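PDB 6BHC: pseudopodium-enriched atypical kinase 1 from Homo sapiens, which is classed as a non-receptor tyrosine kinase yet folds as a dimer-forming pseudokinase, and probably works in signalling by scaffolding rather than by phosphate transfer. Local coordinates for residues A[37-42]-A[113-118]; A[85-90]-A[151-156]. The protein carries 1 engineered substitution. All blocks are in the same frame, centred on the assembly; numbering follows the deposited sequence.

Contact 1 (A[37-42]-A[113-118])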
loop_
_atom_site.group_PDB
_atom_site.type_symbol
_atom_site.label_atom_id
_atom_site.label_comp_id
_atom_site.label_asym_id
_atom_site.label_seq_id
_atom_site.Cartn_x
_atom_site.Cartn_y
_atom_site.Cartn_z
ATOM N N ASP A 37 -10.019 -12.115 2.316
ATOM C CA ASP A 37 -9.265 -13.341 2.550
ATOM C C ASP A 37 -8.321 -13.204 3.739
ATOM O O ASP A 37 -8.021 -14.201 4.406
ATOM C CB ASP A 37 -8.491 -13.728 1.290
ATOM C CG ASP A 37 -9.408 -14.058 0.123
ATOM O OD1 ASP A 37 -10.587 -14.391 0.368
ATOM O OD2 ASP A 37 -8.949 -13.990 -1.037
ATOM N N LEU A 38 -7.850 -11.989 4.025
ATOM C CA LEU A 38 -6.980 -11.787 5.179
ATOM C C LEU A 38 -7.766 -11.820 6.485
ATOM O O LEU A 38 -7.273 -12.334 7.494
ATOM C CB LEU A 38 -6.224 -10.465 5.045
ATOM C CG LEU A 38 -5.174 -10.396 3.932
ATOM C CD1 LEU A 38 -4.520 -9.023 3.904
ATOM C CD2 LEU A 38 -4.133 -11.489 4.108
ATOM N N PHE A 39 -8.984 -11.275 6.487
ATOM C CA PHE A 39 -9.802 -11.285 7.692
ATOM C C PHE A 39 -10.471 -12.632 7.942
ATOM O O PHE A 39 -10.910 -12.888 9.068
ATOM C CB PHE A 39 -10.873 -10.193 7.620
ATOM C CG PHE A 39 -10.346 -8.807 7.860
ATOM C CD1 PHE A 39 -10.170 -8.329 9.147
ATOM C CD2 PHE A 39 -10.034 -7.976 6.799
ATOM C CE1 PHE A 39 -9.687 -7.051 9.366
ATOM C CE2 PHE A 39 -9.551 -6.699 7.012
ATOM C CZ PHE A 39 -9.377 -6.237 8.297
ATOM N N MET A 40 -10.555 -13.494 6.929
ATOM C CA MET A 40 -11.214 -14.788 7.054
ATOM C C MET A 40 -10.237 -15.951 7.147
ATOM O O MET A 40 -10.673 -17.106 7.180
ATOM C CB MET A 40 -12.165 -15.015 5.874
ATOM C CG MET A 40 -13.365 -14.078 5.840
ATOM S SD MET A 40 -14.513 -14.363 7.198
ATOM C CE MET A 40 -15.063 -16.030 6.843
ATOM N N ALA A 41 -8.935 -15.683 7.192
ATOM C CA ALA A 41 -7.951 -16.754 7.223
ATOM C C ALA A 41 -7.985 -17.487 8.560
ATOM O O ALA A 41 -8.284 -16.908 9.608
ATOM C CB ALA A 41 -6.550 -16.200 6.967
ATOM N N GLY A 42 -7.678 -18.772 8.512
ATOM C CA GLY A 42 -7.648 -19.616 9.692
ATOM C C GLY A 42 -8.219 -20.989 9.391
ATOM O O GLY A 42 -8.991 -21.185 8.453
ATOM N N VAL A 113 -19.435 -19.986 4.909
ATOM C CA VAL A 113 -18.881 -19.157 5.970
ATOM C C VAL A 113 -19.006 -17.681 5.603
ATOM O O VAL A 113 -18.943 -17.294 4.429
ATOM C CB VAL A 113 -17.417 -19.534 6.259
ATOM C CG1 VAL A 113 -17.326 -20.981 6.725
ATOM C CG2 VAL A 113 -16.553 -19.311 5.028
ATOM N N HIS A 114 -19.209 -16.852 6.623
ATOM C CA HIS A 114 -19.336 -15.416 6.436
ATOM C C HIS A 114 -18.742 -14.714 7.647
ATOM O O HIS A 114 -18.821 -15.212 8.772
ATOM C CB HIS A 114 -20.795 -14.996 6.239
ATOM C CG HIS A 114 -20.958 -13.580 5.786
ATOM N ND1 HIS A 114 -20.989 -12.515 6.662
ATOM C CD2 HIS A 114 -21.095 -13.051 4.548
ATOM C CE1 HIS A 114 -21.140 -11.393 5.982
ATOM N NE2 HIS A 114 -21.209 -11.691 4.696
ATOM N N PHE A 115 -18.158 -13.541 7.396
ATOM C CA PHE A 115 -17.448 -12.802 8.437
ATOM C C PHE A 115 -18.354 -12.445 9.611
ATOM O O PHE A 115 -17.889 -12.375 10.754
ATOM C CB PHE A 115 -16.836 -11.542 7.821
ATOM C CG PHE A 115 -15.933 -10.775 8.743
ATOM C CD1 PHE A 115 -14.668 -11.251 9.052
ATOM C CD2 PHE A 115 -16.333 -9.557 9.270
ATOM C CE1 PHE A 115 -13.830 -10.536 9.887
ATOM C CE2 PHE A 115 -15.500 -8.840 10.106
ATOM C CZ PHE A 115 -14.245 -9.329 10.411
ATOM N N ASN A 116 -19.647 -12.233 9.356
ATOM C CA ASN A 116 -20.576 -11.751 10.369
ATOM C C ASN A 116 -21.602 -12.802 10.781
ATOM O O ASN A 116 -22.624 -12.462 11.387
ATOM C CB ASN A 116 -21.280 -10.489 9.871
ATOM C CG ASN A 116 -20.304 -9.388 9.513
ATOM O OD1 ASN A 116 -20.166 -9.022 8.347
ATOM N ND2 ASN A 116 -19.619 -8.855 10.517
ATOM N N ILE A 117 -21.356 -14.070 10.468
ATOM C CA ILE A 117 -22.240 -15.161 10.855
ATOM C C ILE A 117 -21.422 -16.185 11.628
ATOM O O ILE A 117 -20.292 -16.508 11.243
ATOM C CB ILE A 117 -22.932 -15.799 9.631
ATOM C CG1 ILE A 117 -23.787 -14.753 8.912
ATOM C CG2 ILE A 117 -23.789 -16.992 10.049
ATOM C CD1 ILE A 117 -24.604 -15.299 7.770
ATOM N N GLN A 118 -21.989 -16.686 12.723
ATOM C CA GLN A 118 -21.237 -17.532 13.640
ATOM C C GLN A 118 -20.828 -18.840 12.977
ATOM O O GLN A 118 -21.639 -19.497 12.315
ATOM C CB GLN A 118 -22.059 -17.817 14.896
ATOM C CG GLN A 118 -21.305 -18.612 15.945
ATOM C CD GLN A 118 -22.034 -18.669 17.269
ATOM O OE1 GLN A 118 -23.238 -18.920 17.321
ATOM N NE2 GLN A 118 -21.307 -18.426 18.353
#

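Contact 2 (A[85-90]-A[151-156])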
loop_
_atom_site.group_PDB
_atom_site.type_symbol
_atom_site.label_atom_id
_atom_site.label_comp_id
_atom_site.label_asym_id
_atom_site.label_seq_id
_atom_site.Cartn_x
_atom_site.Cartn_y
_atom_site.Cartn_z
ATOM N N ASN A 85 -7.144 -20.181 20.325
ATOM C CA ASN A 85 -8.358 -19.649 20.927
ATOM C C ASN A 85 -9.537 -20.573 20.657
ATOM O O ASN A 85 -9.811 -20.929 19.506
ATOM C CB ASN A 85 -8.651 -18.250 20.391
ATOM C CG ASN A 85 -7.590 -17.244 20.782
ATOM O OD1 ASN A 85 -6.964 -17.363 21.833
ATOM N ND2 ASN A 85 -7.379 -16.246 19.932
ATOM N N TYR A 86 -10.229 -20.963 21.722
ATOM C CA TYR A 86 -11.451 -21.743 21.619
ATOM C C TYR A 86 -12.443 -21.239 22.652
ATOM O O TYR A 86 -12.055 -20.839 23.752
ATOM C CB TYR A 86 -11.195 -23.243 21.830
ATOM C CG TYR A 86 -10.458 -23.919 20.695
ATOM C CD1 TYR A 86 -11.139 -24.383 19.576
ATOM C CD2 TYR A 86 -9.083 -24.109 20.748
ATOM C CE1 TYR A 86 -10.469 -25.008 18.538
ATOM C CE2 TYR A 86 -8.405 -24.733 19.717
ATOM C CZ TYR A 86 -9.103 -25.181 18.615
ATOM O OH TYR A 86 -8.429 -25.802 17.588
ATOM N N ALA A 87 -13.722 -21.258 22.289
ATOM C CA ALA A 87 -14.804 -20.884 23.186
ATOM C C ALA A 87 -15.791 -22.037 23.275
ATOM O O ALA A 87 -16.148 -22.633 22.253
ATOM C CB ALA A 87 -15.508 -19.612 22.706
ATOM N N VAL A 88 -16.216 -22.355 24.493
ATOM C CA VAL A 88 -17.184 -23.415 24.746
ATOM C C VAL A 88 -18.562 -22.778 24.852
ATOM O O VAL A 88 -18.804 -21.940 25.730
ATOM C CB VAL A 88 -16.836 -24.203 26.017
ATOM C CG1 VAL A 88 -17.988 -25.104 26.410
ATOM C CG2 VAL A 88 -15.568 -25.016 25.802
ATOM N N LYS A 89 -19.463 -23.168 23.956
ATOM C CA LYS A 89 -20.818 -22.630 23.910
ATOM C C LYS A 89 -21.773 -23.673 24.479
ATOM O O LYS A 89 -21.985 -24.727 23.869
ATOM C CB LYS A 89 -21.193 -22.250 22.477
ATOM C CG LYS A 89 -22.583 -21.667 22.323
ATOM C CD LYS A 89 -22.920 -21.398 20.863
ATOM C CE LYS A 89 -24.325 -20.833 20.718
ATOM N NZ LYS A 89 -24.663 -20.516 19.300
ATOM N N ILE A 90 -22.342 -23.382 25.644
ATOM C CA ILE A 90 -23.250 -24.292 26.336
ATOM C C ILE A 90 -24.669 -23.781 26.122
ATOM O O ILE A 90 -25.082 -22.788 26.730
ATOM C CB ILE A 90 -22.916 -24.399 27.830
ATOM C CG1 ILE A 90 -21.421 -24.656 28.030
ATOM C CG2 ILE A 90 -23.731 -25.510 28.476
ATOM C CD1 ILE A 90 -21.001 -24.688 29.486
ATOM N N ARG A 151 -14.228 -21.017 17.220
ATOM C CA ARG A 151 -12.903 -20.412 17.248
ATOM C C ARG A 151 -12.939 -18.898 17.409
ATOM O O ARG A 151 -11.916 -18.305 17.769
ATOM C CB ARG A 151 -12.128 -20.769 15.975
ATOM C CG ARG A 151 -11.785 -22.248 15.851
ATOM C CD ARG A 151 -10.850 -22.513 14.679
ATOM N NE ARG A 151 -10.339 -23.882 14.690
ATOM C CZ ARG A 151 -10.862 -24.884 13.989
ATOM N NH1 ARG A 151 -10.330 -26.096 14.065
ATOM N NH2 ARG A 151 -11.915 -24.674 13.211
ATOM N N GLU A 152 -14.080 -18.262 17.150
ATOM C CA GLU A 152 -14.236 -16.820 17.345
ATOM C C GLU A 152 -14.804 -16.603 18.741
ATOM O O GLU A 152 -15.997 -16.812 18.980
ATOM C CB GLU A 152 -15.136 -16.217 16.271
ATOM C CG GLU A 152 -14.558 -16.258 14.860
ATOM C CD GLU A 152 -14.657 -17.630 14.219
ATOM O OE1 GLU A 152 -15.546 -18.413 14.616
ATOM O OE2 GLU A 152 -13.842 -17.927 13.318
ATOM N N VAL A 153 -13.950 -16.182 19.667
ATOM C CA VAL A 153 -14.326 -16.050 21.073
ATOM C C VAL A 153 -15.113 -14.764 21.285
ATOM O O VAL A 153 -14.593 -13.669 21.024
ATOM C CB VAL A 153 -13.089 -16.087 21.982
ATOM C CG1 VAL A 153 -13.487 -15.812 23.421
ATOM C CG2 VAL A 153 -12.390 -17.432 21.866
ATOM N N PRO A 154 -16.357 -14.839 21.754
ATOM C CA PRO A 154 -17.108 -13.615 22.049
ATOM C C PRO A 154 -16.713 -13.027 23.393
ATOM O O PRO A 154 -16.547 -13.738 24.387
ATOM C CB PRO A 154 -18.565 -14.092 22.058
ATOM C CG PRO A 154 -18.474 -15.511 22.492
ATOM C CD PRO A 154 -17.179 -16.050 21.933
ATOM N N CYS A 155 -16.559 -11.703 23.411
ATOM C CA CYS A 155 -16.233 -10.978 24.631
ATOM C C CYS A 155 -17.452 -10.345 25.284
ATOM O O CYS A 155 -17.435 -10.118 26.499
ATOM C CB CYS A 155 -15.196 -9.888 24.337
ATOM S SG CYS A 155 -13.744 -10.483 23.446
ATOM N N LEU A 156 -18.496 -10.069 24.508
ATOM C CA LEU A 156 -19.733 -9.468 24.993
ATOM C C LEU A 156 -20.729 -9.475 23.840
ATOM O O LEU A 156 -20.386 -9.809 22.702
ATOM C CB LEU A 156 -19.514 -8.044 25.519
ATOM C CG LEU A 156 -19.233 -6.932 24.504
ATOM C CD1 LEU A 156 -19.528 -5.574 25.120
ATOM C CD2 LEU A 156 -17.798 -6.981 23.999
#

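Contact 1 (A[37-42]-A[113-118])
The HxN turn of the αC-β4 loop, His114-Phe115-Asn116, receives Phe39 of helix 16-39 and the adjoining Met40. Met40 does most of the reaching: its chain bends at chi2 and chi3, and SD comes up to the ring edge of Phe115, near the ring plane, 3.6 Å from CD1. This is a Met-aromatic contact made at the rim. The same SD lies 3.5 Å from Phe115 CA, while Met40 CE extends to Val113 CG2 at 4.0 Å. Phe39 approaches differently, with CB 3.7 Å from Phe115 CE1 and the two ring planes 79° apart in an oblique pairing. Trp409 bridges the two phenylalanines, stacking on the Phe39 ring and meeting that of Phe115 edge-to-face, and Arg237 adds a cation-pi contact to Phe115. An alanine here in place of Phe115 would probably leave a gap beside Phe39 CB and deprive the Met40 sulfur of its aromatic edge. Within the turn, Asn116 N donates to His114 ND1 (3.0 Å, 168°), and Asn116 ND2 bonds Leu238 O. A type I turn closed by Ile117 N on His114 O, braced by the His114 ring and packed against helix 173-194, is characteristic of the protein kinase HxN motif, here packed against helix 16-39.

Contact 2 (A[85-90]-A[151-156])
Asn85 faces the 151-156 segment and rests its CB 4.1 Å from Val153 CG2, an apolar touch made by the base of a polar side chain. Tyr86 starts in the other direction, yet its ring swings beside Arg151, the two side chains lying alongside each other and pointing the same way. Arg151 runs extended from CG to NE, bringing CG within 4.1 Å of Tyr86 CE1 and NE within 4.0 Å of Tyr86 OH. Ring and guanidinium planes are turned 52° apart, an oblique association without a hydrogen bond between them. The polar tips find partners elsewhere: Arg151 NH1 bonds Asp45 O, and Tyr86 OH makes a weak bond to Asp81.

Ala87 is directed at the opposing segment, and its methyl carries the middle of the contact. Val153 CG2 lies 3.9 Å from Ala87 CB, and Pro154 CD comes to 4.0 Å from that same carbon. Val153 has CG1 anti to its backbone N (chi1 174°), which leaves CG2, anti to the carbonyl carbon, as the branch that meets the strand. Val153 also touches Thr75 and Pro154 touches Tyr73, so the same two residues pack on the neighbouring strand 71-78 as well.

Farther on, the fully extended Lys89 carries its NZ to a salt bridge with Asp70. Ala87 and Lys89 match the Ala-x-Lys pattern of kinase strand β3, and 151-156 follows strand 143-150 as the hinge follows β5. This is the hinge and β3 region of the kinase N-lobe; in active relatives adenine lies beside this alanine and the hinge, and their direct touch here is consistent with the unusual cleft.

In the fold
Contacts 1 and 2 have centres about 15 Å apart, and their segments alternate along the chain: 37-42, 85-90, 113-118, then 151-156. Contact 1 couples helix 16-39 to the loop between helix 104-109 and strand 123-128; contact 2 sets strand 85-91 of the N-lobe sheet against the segment following strand 143-150. One polar link joins them directly, a probable hydrogen bond of 2.9 Å from Lys89 NZ to Gln118 OE1. In active kinases the β3 lysine typically pairs with a glutamate of helix αC, whereas here Lys89 pairs with Asp70 and reaches the αC-β4 loop, consistent with an unusual cleft. Leu38, within 37-42, packs on Leu398 of the second subunit, so contact 1 lies near the dimer interface, while no other chain touches contact 2.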